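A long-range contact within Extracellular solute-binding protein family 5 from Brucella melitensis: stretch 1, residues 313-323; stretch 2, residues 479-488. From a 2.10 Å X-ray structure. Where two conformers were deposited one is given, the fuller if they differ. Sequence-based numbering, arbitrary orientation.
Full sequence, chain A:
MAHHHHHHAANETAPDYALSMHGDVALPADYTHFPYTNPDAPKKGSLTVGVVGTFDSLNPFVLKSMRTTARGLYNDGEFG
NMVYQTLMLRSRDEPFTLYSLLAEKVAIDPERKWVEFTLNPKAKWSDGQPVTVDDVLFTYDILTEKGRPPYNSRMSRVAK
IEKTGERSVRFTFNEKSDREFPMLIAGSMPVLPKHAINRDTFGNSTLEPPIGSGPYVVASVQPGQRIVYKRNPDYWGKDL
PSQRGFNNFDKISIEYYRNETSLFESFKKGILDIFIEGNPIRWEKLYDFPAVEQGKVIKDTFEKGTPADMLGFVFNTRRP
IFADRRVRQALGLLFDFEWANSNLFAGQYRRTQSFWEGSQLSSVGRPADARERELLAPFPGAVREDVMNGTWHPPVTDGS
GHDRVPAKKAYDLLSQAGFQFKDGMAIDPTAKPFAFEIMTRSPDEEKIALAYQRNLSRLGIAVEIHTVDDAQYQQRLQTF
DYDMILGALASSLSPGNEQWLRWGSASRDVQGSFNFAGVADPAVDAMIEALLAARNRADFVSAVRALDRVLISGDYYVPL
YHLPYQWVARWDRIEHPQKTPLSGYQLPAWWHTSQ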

# COMPACT_ATOMS: atom_id res chain seq x y z
N PHE A 313 17.92 3.12 2.86
CA PHE A 313 18.81 4.07 2.21
C PHE A 313 18.93 3.61 0.78
O PHE A 313 19.01 2.41 0.52
CB PHE A 313 20.18 4.12 2.85
CG PHE A 313 20.20 4.69 4.22
CD1 PHE A 313 20.07 6.06 4.42
CD2 PHE A 313 20.42 3.88 5.33
CE1 PHE A 313 20.13 6.61 5.68
CE2 PHE A 313 20.51 4.45 6.61
CZ PHE A 313 20.36 5.82 6.78
N VAL A 314 18.87 4.55 -0.15
CA VAL A 314 18.92 4.28 -1.56
C VAL A 314 20.20 4.78 -2.16
O VAL A 314 20.55 5.94 -2.00
CB VAL A 314 17.74 4.93 -2.31
CG1 VAL A 314 17.77 4.51 -3.77
CG2 VAL A 314 16.40 4.45 -1.75
N PHE A 315 20.94 3.91 -2.82
CA PHE A 315 22.15 4.29 -3.54
C PHE A 315 21.77 4.78 -4.93
O PHE A 315 21.12 4.04 -5.68
CB PHE A 315 23.07 3.07 -3.77
CG PHE A 315 23.63 2.44 -2.50
CD1 PHE A 315 24.75 2.98 -1.87
CD2 PHE A 315 23.09 1.27 -2.03
CE1 PHE A 315 25.31 2.39 -0.73
CE2 PHE A 315 23.62 0.67 -0.88
CZ PHE A 315 24.73 1.24 -0.24
N ASN A 316 22.20 5.99 -5.30
CA ASN A 316 22.09 6.40 -6.71
C ASN A 316 23.20 5.78 -7.56
O ASN A 316 24.29 6.33 -7.68
CB ASN A 316 22.12 7.92 -6.89
CG ASN A 316 21.80 8.35 -8.30
OD1 ASN A 316 21.56 7.53 -9.19
ND2 ASN A 316 21.82 9.68 -8.54
N THR A 317 22.88 4.65 -8.19
CA THR A 317 23.86 3.86 -8.95
C THR A 317 24.34 4.62 -10.18
O THR A 317 25.34 4.24 -10.77
CB THR A 317 23.37 2.44 -9.38
OG1 THR A 317 22.37 2.53 -10.40
CG2 THR A 317 22.85 1.63 -8.20
N ARG A 318 23.66 5.69 -10.58
CA ARG A 318 24.16 6.54 -11.66
C ARG A 318 25.47 7.24 -11.28
O ARG A 318 26.21 7.70 -12.16
CB ARG A 318 23.12 7.63 -12.05
CG ARG A 318 21.75 7.06 -12.45
CD ARG A 318 20.71 8.20 -12.55
NE ARG A 318 19.32 7.75 -12.75
CZ ARG A 318 18.50 7.35 -11.80
NH1 ARG A 318 18.92 7.25 -10.54
NH2 ARG A 318 17.27 6.98 -12.10
N ARG A 319 25.71 7.47 -10.01
CA ARG A 319 26.93 8.16 -9.60
C ARG A 319 28.08 7.16 -9.58
O ARG A 319 27.94 6.07 -9.00
CB ARG A 319 26.74 8.80 -8.22
CG ARG A 319 25.67 9.89 -8.19
CD ARG A 319 26.29 11.25 -8.32
NE ARG A 319 25.34 12.27 -8.75
CZ ARG A 319 24.82 13.21 -7.97
NH1 ARG A 319 25.13 13.32 -6.67
NH2 ARG A 319 24.00 14.10 -8.53
N PRO A 320 29.24 7.50 -10.18
CA PRO A 320 30.31 6.51 -10.21
C PRO A 320 30.68 5.92 -8.81
O PRO A 320 31.04 4.73 -8.68
CB PRO A 320 31.47 7.32 -10.78
CG PRO A 320 30.78 8.28 -11.73
CD PRO A 320 29.50 8.64 -11.06
N ILE A 321 30.61 6.73 -7.77
CA ILE A 321 30.92 6.21 -6.43
C ILE A 321 30.13 4.96 -6.07
O ILE A 321 30.59 4.17 -5.26
CB ILE A 321 30.65 7.24 -5.31
CG1 ILE A 321 29.24 7.79 -5.44
CG2 ILE A 321 31.69 8.35 -5.37
CD1 ILE A 321 28.83 8.66 -4.27
N PHE A 322 28.93 4.80 -6.66
CA PHE A 322 28.02 3.72 -6.27
C PHE A 322 27.67 2.80 -7.46
O PHE A 322 26.71 2.04 -7.38
CB PHE A 322 26.72 4.29 -5.70
CG PHE A 322 26.84 4.98 -4.34
CD1 PHE A 322 27.75 4.57 -3.38
CD2 PHE A 322 25.93 5.94 -4.00
CE1 PHE A 322 27.82 5.18 -2.14
CE2 PHE A 322 25.97 6.55 -2.76
CZ PHE A 322 26.91 6.16 -1.83
N ALA A 323 28.46 2.84 -8.54
CA ALA A 323 28.17 2.01 -9.68
C ALA A 323 28.47 0.52 -9.48
O ALA A 323 27.91 -0.34 -10.17
CB ALA A 323 28.94 2.54 -10.88
N THR A 479 15.44 14.98 -10.90
CA THR A 479 16.61 14.91 -11.77
C THR A 479 17.61 13.89 -11.26
O THR A 479 18.69 13.79 -11.79
CB THR A 479 17.35 16.29 -11.83
OG1 THR A 479 17.70 16.67 -10.52
CG2 THR A 479 16.43 17.42 -12.43
N PHE A 480 17.28 13.16 -10.20
CA PHE A 480 18.18 12.19 -9.58
C PHE A 480 19.47 12.87 -9.12
O PHE A 480 20.54 12.28 -9.21
CB PHE A 480 18.44 11.03 -10.54
CG PHE A 480 17.16 10.42 -11.07
CD1 PHE A 480 16.23 9.88 -10.20
CD2 PHE A 480 16.87 10.42 -12.44
CE1 PHE A 480 15.02 9.36 -10.66
CE2 PHE A 480 15.67 9.87 -12.92
CZ PHE A 480 14.74 9.35 -12.03
N ASP A 481 19.35 14.10 -8.57
CA ASP A 481 20.51 14.88 -8.13
C ASP A 481 20.88 14.61 -6.64
O ASP A 481 20.57 15.41 -5.77
CB ASP A 481 20.29 16.37 -8.40
CG ASP A 481 21.48 17.20 -8.01
OD1 ASP A 481 22.57 16.62 -7.77
OD2 ASP A 481 21.31 18.41 -7.95
N TYR A 482 21.44 13.43 -6.36
CA TYR A 482 21.82 13.01 -5.02
C TYR A 482 22.75 11.78 -5.11
O TYR A 482 22.75 11.07 -6.12
CB TYR A 482 20.58 12.67 -4.16
CG TYR A 482 19.65 11.69 -4.84
CD1 TYR A 482 19.89 10.32 -4.79
CD2 TYR A 482 18.55 12.14 -5.56
CE1 TYR A 482 19.05 9.42 -5.44
CE2 TYR A 482 17.72 11.25 -6.22
CZ TYR A 482 17.98 9.89 -6.15
OH TYR A 482 17.17 9.04 -6.84
N ASP A 483 23.52 11.54 -4.05
CA ASP A 483 24.29 10.33 -3.88
C ASP A 483 23.40 9.28 -3.24
O ASP A 483 23.24 8.17 -3.76
CB ASP A 483 25.53 10.57 -2.99
CG ASP A 483 26.54 11.49 -3.63
OD1 ASP A 483 26.59 11.54 -4.88
OD2 ASP A 483 27.28 12.16 -2.88
N MET A 484 22.82 9.63 -2.09
CA MET A 484 22.02 8.71 -1.30
C MET A 484 20.86 9.49 -0.67
O MET A 484 21.04 10.71 -0.31
CB MET A 484 22.89 8.08 -0.20
CG MET A 484 22.13 7.13 0.72
SD MET A 484 23.16 6.27 1.93
CE MET A 484 23.97 5.06 0.90
N ILE A 485 19.70 8.83 -0.56
CA ILE A 485 18.53 9.36 0.14
C ILE A 485 17.92 8.23 0.97
O ILE A 485 18.34 7.08 0.85
CB ILE A 485 17.40 9.84 -0.86
CG1 ILE A 485 17.03 8.74 -1.85
CG2 ILE A 485 17.85 11.11 -1.62
CD1 ILE A 485 15.91 9.08 -2.84
N LEU A 486 16.88 8.55 1.74
CA LEU A 486 15.98 7.54 2.28
C LEU A 486 14.80 7.40 1.29
O LEU A 486 14.26 8.41 0.81
CB LEU A 486 15.48 7.93 3.68
CG LEU A 486 16.44 7.85 4.88
CD1 LEU A 486 17.17 9.16 5.06
CD2 LEU A 486 15.68 7.59 6.15
N GLY A 487 14.42 6.17 1.00
CA GLY A 487 13.31 5.88 0.07
C GLY A 487 12.31 4.92 0.67
O GLY A 487 12.67 4.06 1.46
N ALA A 488 11.05 5.08 0.30
CA ALA A 488 9.94 4.25 0.75
C ALA A 488 9.25 3.63 -0.48
O ALA A 488 9.26 4.23 -1.55
CB ALA A 488 8.94 5.09 1.52

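Met-484 occupies the apolar centre of the contact. Its side chain extends on the same face of the sheet as Phe-313, Phe-315 and Leu-486. Met-484 SD lies 3.8 Å from Phe-313 CB, and Met-484 CE lies 3.4 Å from Phe-315 CE1. Phe-322 adds a third ring, with its CZ 4.2 Å from Met-484 CE. On the other face Val-314 packs against Ile-485, CB to CG1 at 3.9 Å. Gly-487 leaves room for Val-314; a CB there would come within 2.7 Å of Val-314 CG2.

The two strands pair antiparallel. Val-314 N donates to Ile-485 O at 2.8 Å, while the return bond from Ile-485 N to Val-314 O is weak at 3.3 Å. The pairing pattern carries on past the strand end, where Asn-316 N donates to Asp-483 O at 2.9 Å.

Asn-316 then links loop to loop. Its ND2 donates to Tyr-482 O at 2.9 Å. Its OD1 accepts from Arg-318 NH1 at 3.0 Å, within its own stretch. The Arg-318 guanidinium lies flat on the Phe-480 ring, with planes at 9°, a cation-pi contact.

At the polar edge Arg-319 bridges two acids. Its NH1 meets Asp-483 OD1 at 2.9 Å and its NH2 meets Asp-481 OD1 at 3.0 Å. Both are hydrogen-bonded salt bridges.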